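Local coordinates for hypothetical protein SP2199 (Streptococcus pneumoniae TIGR4, PDB 2IBO), which is of unknown function but belongs to the thiamine-binding protein family and so may bind thiamine or a related compound, at the interface of chains A and B and the interface of chains A and C. Residues are numbered along the deposited sequence; one frame, centred on the assembly and turned at random. Chains: chain A/B/C, Hypothetical protein SP2199.

Contact 1: the interface of chains A and B. Residues chain A 6, 42, 44, 75; chain B 8, 41-42, 75.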
# COMPACT_ATOMS: atom_id res chain seq x y z
N ALA A 6 1.14 8.17 6.63
CA ALA A 6 2.08 7.12 7.01
C ALA A 6 3.07 7.09 5.86
O ALA A 6 2.68 7.01 4.69
CB ALA A 6 1.35 5.80 7.14
N GLU A 42 6.71 1.96 8.45
CA GLU A 42 6.37 3.30 8.01
C GLU A 42 6.42 4.33 9.14
O GLU A 42 6.28 3.98 10.32
CB GLU A 42 4.97 3.26 7.40
CG GLU A 42 3.91 2.81 8.39
CD GLU A 42 2.62 2.43 7.71
OE1 GLU A 42 1.60 2.23 8.42
OE2 GLU A 42 2.61 2.32 6.47
N VAL A 44 4.62 7.35 10.88
CA VAL A 44 3.28 7.93 10.95
C VAL A 44 3.28 9.36 11.46
O VAL A 44 3.77 9.63 12.54
CB VAL A 44 2.36 7.08 11.88
CG1 VAL A 44 0.99 7.73 12.02
CG2 VAL A 44 2.22 5.68 11.33
N LYS A 75 0.25 6.40 3.04
CA LYS A 75 -1.13 6.16 3.44
C LYS A 75 -1.64 7.50 3.90
O LYS A 75 -0.98 8.19 4.68
CB LYS A 75 -1.20 5.18 4.61
CG LYS A 75 -1.08 3.74 4.24
CD LYS A 75 -0.97 2.89 5.49
CE LYS A 75 -0.64 1.46 5.14
NZ LYS A 75 -0.37 0.67 6.37
N GLN B 8 -3.35 -4.49 7.07
CA GLN B 8 -4.28 -3.38 7.27
C GLN B 8 -5.61 -3.73 6.62
O GLN B 8 -5.70 -3.85 5.40
CB GLN B 8 -3.77 -2.09 6.63
CG GLN B 8 -4.78 -0.96 6.72
CD GLN B 8 -4.39 0.26 5.91
OE1 GLN B 8 -4.84 1.38 6.18
NE2 GLN B 8 -3.55 0.06 4.90
N PHE B 41 -1.52 2.32 11.48
CA PHE B 41 -2.18 2.03 10.20
C PHE B 41 -2.19 0.55 9.83
O PHE B 41 -2.97 0.12 8.97
CB PHE B 41 -1.47 2.79 9.08
CG PHE B 41 -1.92 4.21 8.94
CD1 PHE B 41 -3.06 4.50 8.21
CD2 PHE B 41 -1.18 5.26 9.48
CE1 PHE B 41 -3.46 5.81 8.02
CE2 PHE B 41 -1.58 6.58 9.30
CZ PHE B 41 -2.71 6.86 8.56
N GLU B 42 -1.33 -0.23 10.47
CA GLU B 42 -1.23 -1.63 10.15
C GLU B 42 -0.72 -2.45 11.33
O GLU B 42 -0.06 -1.92 12.22
CB GLU B 42 -0.28 -1.79 8.96
CG GLU B 42 1.15 -1.34 9.23
CD GLU B 42 1.95 -1.10 7.95
OE1 GLU B 42 3.16 -0.84 8.04
OE2 GLU B 42 1.36 -1.15 6.85
N LYS B 75 1.85 -5.91 3.47
CA LYS B 75 3.25 -5.73 3.14
C LYS B 75 3.95 -7.02 3.54
O LYS B 75 3.74 -7.53 4.64
CB LYS B 75 3.85 -4.59 3.95
CG LYS B 75 3.56 -3.20 3.44
CD LYS B 75 4.02 -2.17 4.44
CE LYS B 75 3.58 -0.77 4.04
NZ LYS B 75 3.95 0.23 5.07
O HOH W 1 -0.02 -2.24 5.12

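Contact 2: the interface of chains A and C. Residues chain A 12, 69; chain C 78-81.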
# COMPACT_ATOMS: atom_id res chain seq x y z
N LEU A 12 15.74 2.48 -4.04
CA LEU A 12 16.23 1.35 -4.81
C LEU A 12 17.70 1.58 -5.11
O LEU A 12 18.11 1.78 -6.26
CB LEU A 12 15.41 1.19 -6.09
CG LEU A 12 13.90 1.17 -5.81
CD1 LEU A 12 13.17 0.93 -7.12
CD2 LEU A 12 13.56 0.11 -4.78
N ASN A 69 16.86 6.78 -7.55
CA ASN A 69 15.59 6.07 -7.65
C ASN A 69 14.95 5.92 -6.29
O ASN A 69 15.42 5.16 -5.45
CB ASN A 69 15.81 4.69 -8.27
CG ASN A 69 15.53 4.68 -9.75
OD1 ASN A 69 14.38 4.75 -10.17
ND2 ASN A 69 16.59 4.60 -10.55
N VAL C 78 10.19 7.67 -8.64
CA VAL C 78 11.10 8.55 -9.39
C VAL C 78 12.24 7.80 -10.12
O VAL C 78 13.22 7.39 -9.49
CB VAL C 78 11.75 9.63 -8.48
CG1 VAL C 78 10.68 10.56 -7.92
CG2 VAL C 78 12.53 8.95 -7.35
N GLY C 79 12.08 7.65 -11.44
CA GLY C 79 13.08 6.98 -12.27
C GLY C 79 13.15 5.46 -12.29
O GLY C 79 12.45 4.78 -11.53
N GLU C 80 13.99 4.94 -13.18
CA GLU C 80 14.29 3.51 -13.38
C GLU C 80 13.24 2.39 -13.36
O GLU C 80 13.56 1.26 -13.74
CB GLU C 80 15.43 3.13 -12.43
CG GLU C 80 15.81 1.66 -12.34
CD GLU C 80 15.59 1.10 -10.95
OE1 GLU C 80 14.41 1.02 -10.53
OE2 GLU C 80 16.58 0.74 -10.28
N ILE C 81 12.01 2.63 -12.94
CA ILE C 81 11.05 1.53 -12.97
C ILE C 81 10.32 1.44 -14.31
O ILE C 81 10.83 0.84 -15.26
CB ILE C 81 10.01 1.57 -11.79
CG1 ILE C 81 10.62 0.94 -10.53
CG2 ILE C 81 8.75 0.77 -12.14
CD1 ILE C 81 9.62 0.64 -9.44
O HOH W 2 11.84 3.93 -9.21

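Contact 1: the interface of chains A and B
A:Lys75 and B:Glu42 meet near the two-fold axis, where a lysine and a glutamate from each chain form a ring of exchanged salt bridges. NZ of A:Lys75 lies 2.6 Å from OE2 of B:Glu42, and in the reciprocal bridge NZ of B:Lys75 stands 2.8 Å from OE2 of A:Glu42. Both ammonium groups come from above the carboxylate they reach, the first 56° out of the plane of B:Glu42. Each lysine also turns to the glutamate of its own chain: A:Lys75 NZ is 3.2 Å from OE1 of A:Glu42 and uses that oxygen's syn lone pair. The two carboxylates stack nearly parallel, 9° apart, with 3.6 Å between CD of A:Glu42 and CD of B:Glu42. The lysines probably offset the repulsion expected if both carboxylates are charged. Water 1 joins NZ of A:Lys75 to OE2 of B:Glu42.

Reach may explain why a long lysine and a glutamate suit these places. A:Lys75 runs out from strand 70-79 with its chain extended beyond CG, which carries the amine over the boundary. In both glutamates CG is flanked by the backbone N and C (chi1 60° in A:Glu42), and the extended remainder brings the carboxylate to the axis.

Apolar contacts flank the charges. CB of A:Lys75 sits over one face of the B:Phe41 ring, toward its rim, while CG2 of A:Val44 meets the rim within the ring plane. The methyl of A:Ala6 is 3.5 Å from CD2 of B:Phe41, its small size leaving room for the ring. The aliphatic part of A:Lys75 runs antiparallel to the B:Phe41 side chain, CD lying 3.6 Å from CB of B:Phe41, and its CE passes the amide of B:Gln8. The patch thus joins chains A and B by paired charges beside an aromatic contact, and may help to stabilise their association.

Contact 2: the interface of chains A and C
A:Asn69 projects its amide against the loop of chain C that follows strand 69-78, and C:Glu80, as modelled, folds its side chain over that amide. The amide and the carboxylate lie stacked with their planes 23° apart, although the two side chains cross at about a right angle. CB of C:Glu80 is modelled too close to the amide, so the detailed fit of this stack is doubtful at 2.8 Å resolution. OD1 of A:Asn69 likewise faces the backbone carbonyls of C:Val78 and C:Gly79, an acceptor against acceptors, and the fit there is too tight to be trusted. Exchanging the oxygen and nitrogen of the amide would turn a donor toward them, but the structure alone does not settle this. As modelled, water 2, 2.8 Å from OD1 of A:Asn69 and 2.6 Å from the carbonyl O of C:Gly79, would bridge the chains, a link as uncertain as the amide's orientation.

Behind this shell, the backbone sets the positions. C:Gly79 has a phi of 79°, a conformation easily reached by a residue without a side chain, and it turns the chain as the strand ends. C:Glu80 follows with phi also positive; its CG is anti to the backbone N (chi1 173°), and the chain then bends at chi2, which lays the carboxylate over the amide's face. A:Leu12, in the loop after strand 2-11, packs its CD1 methyl by van der Waals contact against the carboxylate, 3.6 Å from OE1 of C:Glu80.

The C-alpha centres of contact 1 and contact 2 lie about 22 Å apart, so chain A meets two neighbours through separate patches. No residue of chain A is common to both, yet the strand 70-79 ties them: contact 1 draws on A:Lys75 within it and contact 2 on A:Asn69, just before its start. Strand 2-11 likewise contributes A:Ala6 to contact 1, while A:Leu12 in contact 2 follows its end. Each interface is two-fold symmetric, and together the two kinds could build the four-copy assembly deposited, although the structure alone does not show that this is the form in solution.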